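Local coordinates for protein type III restriction-modification enzyme EcoP15I Mod subunit (PDB 4ZCF) that methylates the N6 of one adenine in the asymmetric site 5'-CAGCAG-3' as a homodimer and, joined to the Res subunit, supports DNA restriction, at residues E213-Q218 and I245-N250; N202-L207 and H241-V246; T194-I199 and S256-N261. All blocks are in the same frame, centred on the assembly; numbering follows the deposited sequence.

In the fold
All three contacts are buried in the methyltransferase domain, and all are apolar in the main. Contacts 1 and 2 hold the same two elements: each presses helix 204-215 onto strand 241-248, contact 2 at the start of both and contact 1 at their ends. Contact 2 is a flat aromatic stack with aliphatic groups beside it, whereas contact 1, where helix and strand give way to turns, adds backbone carbonyls and a bridging water. Contact 3 uses the neighbouring strand 193-199, on the face of the sheet turned from that helix, and meets a loop whose flanking residues are partly exposed. It buries the least area.

Contact 1 (E213-Q218 and I245-N250); sequences EIFGEQ and IVYTKN. With MN (manganese (II) ion), chain G.
Tyr247, near the end of strand 241-248, reaches across the last turn of helix 204-215 and is met there by Phe215 and Gly216. Its CB sits over one face of the Phe215 ring, toward the rim, 4.2 Å above the plane. A chi1 of -80° turns the phenol off the strand and across the end of the helix, so that Tyr247 CD2 comes 3.7 Å from Phe215 CB. One atom further out, Tyr247 CE2 approaches Gly216 O at 4.0 Å, the carbonyl oxygen lying at the ring edge and near its plane. The tip passes beyond Phe215: Tyr247 OH is hydrogen-bonded to Asp212 OD1, which fixes the phenol on the helix one turn back. The two rings are inclined at 35° and are neither stacked nor edge-to-face; the closest touch is that of Tyr247 CD2 on Phe215 CB.

The Phe215 ring is filled in on its opposite face by Ile214 CG2, 3.9 Å above the plane, and is thus held between its helix neighbour and the strand. A water donates to Phe215 O at 3.0 Å and also to Lys249 O, tying the helix end to the turn after the strand. Gly216 leaves the helix with a positive phi of 89°, where a CB would press on the carbonyl oxygen of Phe215. In the same last turn, Glu213 OE2 binds a manganese ion at 2.4 Å, while Glu213 also packs on His168 of the Res chain. Thr248 OG1 bonds to Gly193 O, linking neighbouring strands. The antiparallel strand 241-248 set between 193-199 and 220-227, with the crossover helix 204-215 packed over it, is characteristic of the Rossmann-like fold of class I methyltransferases.

Contact 2 (N202-L207 and H241-V246); sequences NEFSQL and HEYIIV
Phe204 and Tyr243 stack face to face, their centroids 4.1 Å apart and their planes only 10° from parallel, where the first turn of helix 204-215 lies on the reversed strand of the Rossmann-like methyltransferase sheet. The closest approach is Phe204 CD2 to Tyr243 CE2, 3.8 Å. A chi1 of 174° swings the Phe204 ring away from its backbone N and out over the strand. Its rim is then met in plane by Ile245, whose CG2 lies 3.6 Å from Phe204 CE1. The other branch of Ile245 serves the next helical turn: CD1 touches Leu207 CD2 at 3.8 Å and Leu207 CG as closely. Ile245 thus has one methyl against each of the two helix residues.

Around this shell, Ile197 and Ile199 of the adjacent strand 193-199 also pack on Leu207, as do Trp174 and Leu182 of helix 171-188. The Phe204 ring also meets Phe204 of the second subunit, which brings the stack to the dimer interface. Glu203 occupies the N-cap position, and its carboxylate is held by His171 ND1 and Asn127 ND2, while its carbonyl O accepts from Leu207 N. His241 is bonded through ND1 to Ser390 of the second subunit, and at the far end of the stacked phenol Tyr243 OH receives a weak hydrogen bond from His241 NE2, 3.0 Å.

Contact 3 (T194-I199 and S256-N261); sequences TIFISI and SEWKSN
The six-membered ring of Trp258 lies nearly parallel to the ring of Phe196, with 18° between their planes, but is slid so far to one side that the two barely overlap. Their centroids are 5.9 Å apart. What touches is the corner of each: Trp258 CH2 stands 3.7 Å from Phe196 CZ, and Trp258 CZ3 approaches the same CZ at 3.9 Å. In the Rossmann-like methyltransferase domain this joins a central strand, 193-199, to the loop that follows strand 241-248.

Thr194 and Phe196 are two residues apart on the strand and project from the same face of the sheet, whereas Ile195 and Ile197 face helix 204-215 on the other. Helix 420-430 packs on the face that carries Thr194 and Phe196, with Leu426 and Ala430 against Phe196 and Phe429 against Trp258. The indole comes from the opposite direction to the two strand side chains. A chi1 of -78° sets it beside its own backbone N with the benzo end pointing at the face of the sheet, and CZ2, CH2 and CZ3 make the contact with the strand while the two backbones stay far apart.

Trp258 also makes backbone hydrogen bonds to the second subunit and packs on its Asn236, so the loop also touches that subunit. Next to it, Glu257 and Lys259 form a long, weak salt bridge, and Ser256 packs on a DNA phosphate. An alanine in place of Trp258 would take away the whole indole, and would probably open a gap beside Thr194, Phe196 and Phe429 and remove the loop's hold on strand 193-199. Beyond CH2, away from CZ3, Thr194 CG2 lies at the indole edge, in its plane, 3.8 Å from Trp258 CZ2.

Contact 1 (E213-Q218 and I245-N250)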
# COMPACT_ATOMS: atom_id res chain seq x y z
N GLU A 213 -2.49 7.99 -0.57
CA GLU A 213 -3.31 8.49 0.54
C GLU A 213 -3.97 7.37 1.34
O GLU A 213 -3.73 7.27 2.55
CB GLU A 213 -4.40 9.46 0.00
CG GLU A 213 -4.31 10.87 0.54
CD GLU A 213 -4.90 11.01 1.92
OE1 GLU A 213 -6.09 10.67 2.10
OE2 GLU A 213 -4.15 11.44 2.84
N ILE A 214 -4.81 6.53 0.66
CA ILE A 214 -5.57 5.42 1.25
C ILE A 214 -4.68 4.27 1.77
O ILE A 214 -4.99 3.71 2.82
CB ILE A 214 -6.74 4.95 0.28
CG1 ILE A 214 -7.77 6.06 0.04
CG2 ILE A 214 -7.45 3.63 0.68
CD1 ILE A 214 -8.23 6.16 -1.37
N PHE A 215 -3.60 3.89 1.03
CA PHE A 215 -2.79 2.74 1.47
C PHE A 215 -1.44 3.04 2.06
O PHE A 215 -0.84 2.16 2.67
CB PHE A 215 -2.59 1.75 0.33
CG PHE A 215 -3.84 1.13 -0.22
CD1 PHE A 215 -4.32 -0.07 0.29
CD2 PHE A 215 -4.50 1.70 -1.31
CE1 PHE A 215 -5.48 -0.65 -0.23
CE2 PHE A 215 -5.64 1.11 -1.84
CZ PHE A 215 -6.14 -0.05 -1.29
N GLY A 216 -0.91 4.22 1.80
CA GLY A 216 0.45 4.56 2.20
C GLY A 216 1.40 4.16 1.09
O GLY A 216 1.34 3.02 0.59
N GLU A 217 2.27 5.10 0.71
CA GLU A 217 3.30 4.98 -0.33
C GLU A 217 4.26 3.80 -0.09
O GLU A 217 4.78 3.23 -1.06
CB GLU A 217 4.11 6.27 -0.41
CG GLU A 217 4.84 6.45 -1.72
CD GLU A 217 5.82 7.60 -1.75
OE1 GLU A 217 6.98 7.38 -2.17
OE2 GLU A 217 5.44 8.72 -1.34
N GLN A 218 4.51 3.47 1.19
CA GLN A 218 5.37 2.38 1.64
C GLN A 218 4.77 1.00 1.25
O GLN A 218 5.49 -0.02 1.18
CB GLN A 218 5.56 2.48 3.16
N ILE A 245 -1.76 -0.92 -11.46
CA ILE A 245 -1.14 -0.46 -10.22
C ILE A 245 -1.39 -1.54 -9.14
O ILE A 245 -2.46 -2.13 -9.11
CB ILE A 245 -1.51 0.99 -9.78
CG1 ILE A 245 -2.80 1.05 -9.00
CG2 ILE A 245 -1.50 2.01 -10.94
CD1 ILE A 245 -2.86 2.28 -8.15
N VAL A 246 -0.38 -1.85 -8.32
CA VAL A 246 -0.48 -2.91 -7.30
C VAL A 246 -0.11 -2.34 -5.92
O VAL A 246 0.88 -1.61 -5.81
CB VAL A 246 0.41 -4.14 -7.69
CG1 VAL A 246 0.20 -5.31 -6.74
CG2 VAL A 246 0.17 -4.58 -9.13
N TYR A 247 -0.93 -2.60 -4.91
CA TYR A 247 -0.69 -2.16 -3.53
C TYR A 247 -0.98 -3.33 -2.61
O TYR A 247 -1.65 -4.28 -2.99
CB TYR A 247 -1.55 -0.93 -3.14
CG TYR A 247 -1.04 0.42 -3.62
CD1 TYR A 247 -1.12 0.78 -4.97
CD2 TYR A 247 -0.49 1.34 -2.74
CE1 TYR A 247 -0.62 2.00 -5.42
CE2 TYR A 247 0.02 2.56 -3.18
CZ TYR A 247 -0.07 2.89 -4.52
OH TYR A 247 0.37 4.11 -4.98
N THR A 248 -0.45 -3.26 -1.40
CA THR A 248 -0.62 -4.27 -0.36
C THR A 248 -1.29 -3.60 0.84
O THR A 248 -1.29 -2.37 0.91
CB THR A 248 0.73 -4.95 -0.06
OG1 THR A 248 0.55 -5.99 0.89
CG2 THR A 248 1.80 -3.99 0.39
N LYS A 249 -1.92 -4.39 1.74
CA LYS A 249 -2.53 -3.81 2.94
C LYS A 249 -1.41 -3.47 3.92
O LYS A 249 -1.34 -2.35 4.44
CB LYS A 249 -3.54 -4.76 3.57
CG LYS A 249 -4.77 -4.03 4.06
CD LYS A 249 -4.71 -3.63 5.52
CE LYS A 249 -6.08 -3.22 6.03
NZ LYS A 249 -7.04 -4.37 6.09
N ASN A 250 -0.49 -4.42 4.11
CA ASN A 250 0.68 -4.27 4.96
C ASN A 250 1.88 -4.88 4.26
O ASN A 250 1.99 -6.11 4.21
CB ASN A 250 0.46 -4.96 6.31
CG ASN A 250 1.48 -4.64 7.36
OD1 ASN A 250 2.54 -4.05 7.09
ND2 ASN A 250 1.20 -5.05 8.57
MN MN G . -3.84 13.15 4.43
O HOH W 1 -2.39 -0.17 3.71

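Contact 2 (N202-L207 and H241-V246)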
# COMPACT_ATOMS: atom_id res chain seq x y z
N ASN A 202 -5.10 8.49 -18.64
CA ASN A 202 -6.01 9.55 -18.20
C ASN A 202 -5.98 9.83 -16.70
O ASN A 202 -5.79 10.99 -16.32
CB ASN A 202 -7.42 9.33 -18.74
CG ASN A 202 -7.45 9.38 -20.23
OD1 ASN A 202 -7.20 10.43 -20.83
ND2 ASN A 202 -7.64 8.24 -20.87
N GLU A 203 -6.07 8.78 -15.87
CA GLU A 203 -6.10 8.88 -14.40
C GLU A 203 -4.97 8.15 -13.67
O GLU A 203 -5.03 8.06 -12.44
CB GLU A 203 -7.47 8.40 -13.86
CG GLU A 203 -8.66 9.16 -14.42
CD GLU A 203 -8.73 10.63 -14.06
OE1 GLU A 203 -8.18 11.01 -13.00
OE2 GLU A 203 -9.34 11.41 -14.84
N PHE A 204 -3.95 7.66 -14.39
CA PHE A 204 -2.82 6.93 -13.78
C PHE A 204 -2.20 7.64 -12.58
O PHE A 204 -2.21 7.08 -11.49
CB PHE A 204 -1.77 6.49 -14.83
CG PHE A 204 -0.50 5.85 -14.32
CD1 PHE A 204 -0.55 4.85 -13.35
CD2 PHE A 204 0.73 6.19 -14.85
CE1 PHE A 204 0.62 4.23 -12.89
CE2 PHE A 204 1.91 5.58 -14.38
CZ PHE A 204 1.84 4.61 -13.41
N SER A 205 -1.70 8.89 -12.76
CA SER A 205 -1.06 9.70 -11.71
C SER A 205 -1.99 10.04 -10.56
O SER A 205 -1.62 9.83 -9.41
CB SER A 205 -0.46 10.97 -12.31
OG SER A 205 0.01 10.73 -13.62
N GLN A 206 -3.24 10.47 -10.88
CA GLN A 206 -4.30 10.82 -9.90
C GLN A 206 -4.72 9.65 -9.04
O GLN A 206 -4.95 9.84 -7.84
CB GLN A 206 -5.52 11.41 -10.60
CG GLN A 206 -5.30 12.84 -11.11
CD GLN A 206 -4.52 12.96 -12.41
OE1 GLN A 206 -4.18 11.98 -13.11
NE2 GLN A 206 -4.25 14.19 -12.77
N LEU A 207 -4.82 8.43 -9.62
CA LEU A 207 -5.17 7.22 -8.86
C LEU A 207 -4.01 6.80 -7.99
O LEU A 207 -4.22 6.41 -6.84
CB LEU A 207 -5.52 6.08 -9.82
CG LEU A 207 -5.66 4.67 -9.26
CD1 LEU A 207 -6.91 4.52 -8.31
CD2 LEU A 207 -5.65 3.67 -10.39
N HIS A 241 -0.29 0.74 -24.83
CA HIS A 241 -0.24 0.21 -23.49
C HIS A 241 -1.14 0.94 -22.48
O HIS A 241 -1.59 2.07 -22.70
CB HIS A 241 1.21 0.15 -22.99
CG HIS A 241 1.74 1.44 -22.43
ND1 HIS A 241 2.30 2.40 -23.24
CD2 HIS A 241 1.80 1.87 -21.14
CE1 HIS A 241 2.68 3.38 -22.44
NE2 HIS A 241 2.39 3.12 -21.17
N GLU A 242 -1.36 0.26 -21.37
CA GLU A 242 -2.05 0.76 -20.19
C GLU A 242 -1.34 0.17 -18.96
O GLU A 242 -0.28 -0.44 -19.08
CB GLU A 242 -3.55 0.48 -20.25
CG GLU A 242 -3.94 -0.88 -20.78
CD GLU A 242 -5.41 -1.12 -20.59
OE1 GLU A 242 -6.20 -0.70 -21.46
OE2 GLU A 242 -5.78 -1.64 -19.51
N TYR A 243 -1.90 0.36 -17.78
CA TYR A 243 -1.24 -0.05 -16.55
C TYR A 243 -2.09 -0.88 -15.62
O TYR A 243 -3.30 -0.94 -15.75
CB TYR A 243 -0.72 1.21 -15.79
CG TYR A 243 -0.04 2.25 -16.65
CD1 TYR A 243 1.34 2.21 -16.87
CD2 TYR A 243 -0.76 3.30 -17.22
CE1 TYR A 243 1.97 3.15 -17.68
CE2 TYR A 243 -0.13 4.26 -18.03
CZ TYR A 243 1.24 4.19 -18.24
OH TYR A 243 1.87 5.12 -19.03
N ILE A 244 -1.44 -1.49 -14.65
CA ILE A 244 -1.99 -2.25 -13.53
C ILE A 244 -1.17 -1.81 -12.30
O ILE A 244 -0.00 -2.18 -12.19
CB ILE A 244 -2.02 -3.80 -13.74
CG1 ILE A 244 -2.67 -4.16 -15.13
CG2 ILE A 244 -2.73 -4.50 -12.54
CD1 ILE A 244 -2.78 -5.63 -15.56
N ILE A 245 -1.76 -0.92 -11.46
CA ILE A 245 -1.14 -0.46 -10.22
C ILE A 245 -1.39 -1.54 -9.14
O ILE A 245 -2.46 -2.13 -9.11
CB ILE A 245 -1.51 0.99 -9.78
CG1 ILE A 245 -2.80 1.05 -9.00
CG2 ILE A 245 -1.50 2.01 -10.94
CD1 ILE A 245 -2.86 2.28 -8.15
N VAL A 246 -0.38 -1.85 -8.32
CA VAL A 246 -0.48 -2.91 -7.30
C VAL A 246 -0.11 -2.34 -5.92
O VAL A 246 0.88 -1.61 -5.81
CB VAL A 246 0.41 -4.14 -7.69
CG1 VAL A 246 0.20 -5.31 -6.74
CG2 VAL A 246 0.17 -4.58 -9.13

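Contact 3 (T194-I199 and S256-N261)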
# COMPACT_ATOMS: atom_id res chain seq x y z
N THR A 194 -3.43 -8.03 -1.37
CA THR A 194 -3.08 -7.08 -2.44
C THR A 194 -4.26 -6.63 -3.29
O THR A 194 -5.20 -7.38 -3.49
CB THR A 194 -2.01 -7.68 -3.39
OG1 THR A 194 -2.38 -9.01 -3.78
CG2 THR A 194 -0.61 -7.68 -2.80
N ILE A 195 -4.18 -5.41 -3.79
CA ILE A 195 -5.12 -4.82 -4.73
C ILE A 195 -4.36 -4.59 -6.05
O ILE A 195 -3.20 -4.21 -6.02
CB ILE A 195 -5.86 -3.54 -4.21
CG1 ILE A 195 -6.88 -3.01 -5.26
CG2 ILE A 195 -4.89 -2.44 -3.75
CD1 ILE A 195 -7.97 -2.11 -4.75
N PHE A 196 -5.00 -4.87 -7.19
CA PHE A 196 -4.54 -4.67 -8.58
C PHE A 196 -5.60 -3.76 -9.26
O PHE A 196 -6.80 -4.04 -9.15
CB PHE A 196 -4.47 -6.05 -9.28
CG PHE A 196 -3.31 -6.95 -8.90
CD1 PHE A 196 -3.30 -7.61 -7.68
CD2 PHE A 196 -2.24 -7.15 -9.77
CE1 PHE A 196 -2.22 -8.44 -7.32
CE2 PHE A 196 -1.18 -8.00 -9.42
CZ PHE A 196 -1.19 -8.65 -8.20
N ILE A 197 -5.18 -2.63 -9.87
CA ILE A 197 -6.08 -1.65 -10.51
C ILE A 197 -5.64 -1.32 -11.91
O ILE A 197 -4.59 -0.70 -12.10
CB ILE A 197 -6.31 -0.34 -9.70
CG1 ILE A 197 -6.47 -0.59 -8.18
CG2 ILE A 197 -7.51 0.47 -10.28
CD1 ILE A 197 -6.47 0.66 -7.30
N SER A 198 -6.47 -1.70 -12.91
CA SER A 198 -6.25 -1.40 -14.33
C SER A 198 -6.62 0.04 -14.60
O SER A 198 -7.67 0.49 -14.15
CB SER A 198 -7.13 -2.28 -15.22
OG SER A 198 -6.60 -3.59 -15.34
N ILE A 199 -5.77 0.76 -15.34
CA ILE A 199 -6.00 2.14 -15.76
C ILE A 199 -5.18 2.38 -16.96
O ILE A 199 -4.33 1.56 -17.27
CB ILE A 199 -5.72 3.26 -14.71
CG1 ILE A 199 -4.71 2.87 -13.66
CG2 ILE A 199 -7.02 3.97 -14.18
CD1 ILE A 199 -3.36 3.08 -14.05
N SER A 256 7.47 -12.06 0.71
CA SER A 256 8.69 -11.45 0.18
C SER A 256 8.95 -11.66 -1.34
O SER A 256 9.58 -10.82 -1.97
CB SER A 256 9.89 -11.88 1.01
OG SER A 256 10.09 -13.28 0.88
N GLU A 257 8.42 -12.76 -1.91
CA GLU A 257 8.63 -13.21 -3.27
C GLU A 257 7.36 -13.75 -3.93
O GLU A 257 6.54 -14.41 -3.27
CB GLU A 257 9.63 -14.38 -3.18
CG GLU A 257 10.38 -14.77 -4.43
CD GLU A 257 11.36 -15.91 -4.19
OE1 GLU A 257 11.52 -16.33 -3.02
OE2 GLU A 257 11.98 -16.37 -5.17
N TRP A 258 7.23 -13.50 -5.26
CA TRP A 258 6.16 -14.03 -6.11
C TRP A 258 6.80 -14.85 -7.18
O TRP A 258 7.58 -14.35 -8.00
CB TRP A 258 5.27 -12.94 -6.71
CG TRP A 258 4.25 -12.35 -5.77
CD1 TRP A 258 3.93 -12.78 -4.52
CD2 TRP A 258 3.45 -11.18 -6.01
NE1 TRP A 258 2.96 -11.96 -3.97
CE2 TRP A 258 2.63 -11.00 -4.88
CE3 TRP A 258 3.35 -10.28 -7.09
CZ2 TRP A 258 1.73 -9.92 -4.78
CZ3 TRP A 258 2.44 -9.23 -6.99
CH2 TRP A 258 1.65 -9.06 -5.84
N LYS A 259 6.52 -16.16 -7.15
CA LYS A 259 7.05 -17.08 -8.15
C LYS A 259 6.02 -18.14 -8.49
O LYS A 259 5.20 -18.49 -7.65
CB LYS A 259 8.36 -17.78 -7.69
CG LYS A 259 9.61 -16.89 -7.63
CD LYS A 259 10.11 -16.39 -8.99
CE LYS A 259 11.51 -15.80 -8.96
NZ LYS A 259 11.63 -14.62 -8.06
N SER A 260 6.09 -18.64 -9.73
CA SER A 260 5.30 -19.75 -10.24
C SER A 260 6.29 -20.94 -10.36
O SER A 260 7.39 -20.78 -10.92
CB SER A 260 4.69 -19.42 -11.60
OG SER A 260 4.14 -20.55 -12.26
N ASN A 261 5.93 -22.11 -9.79
CA ASN A 261 6.76 -23.32 -9.88
C ASN A 261 6.27 -24.28 -10.99
O ASN A 261 6.94 -25.27 -11.28
CB ASN A 261 6.92 -24.03 -8.53
CG ASN A 261 8.29 -24.68 -8.35
OD1 ASN A 261 9.00 -25.03 -9.31
ND2 ASN A 261 8.71 -24.84 -7.10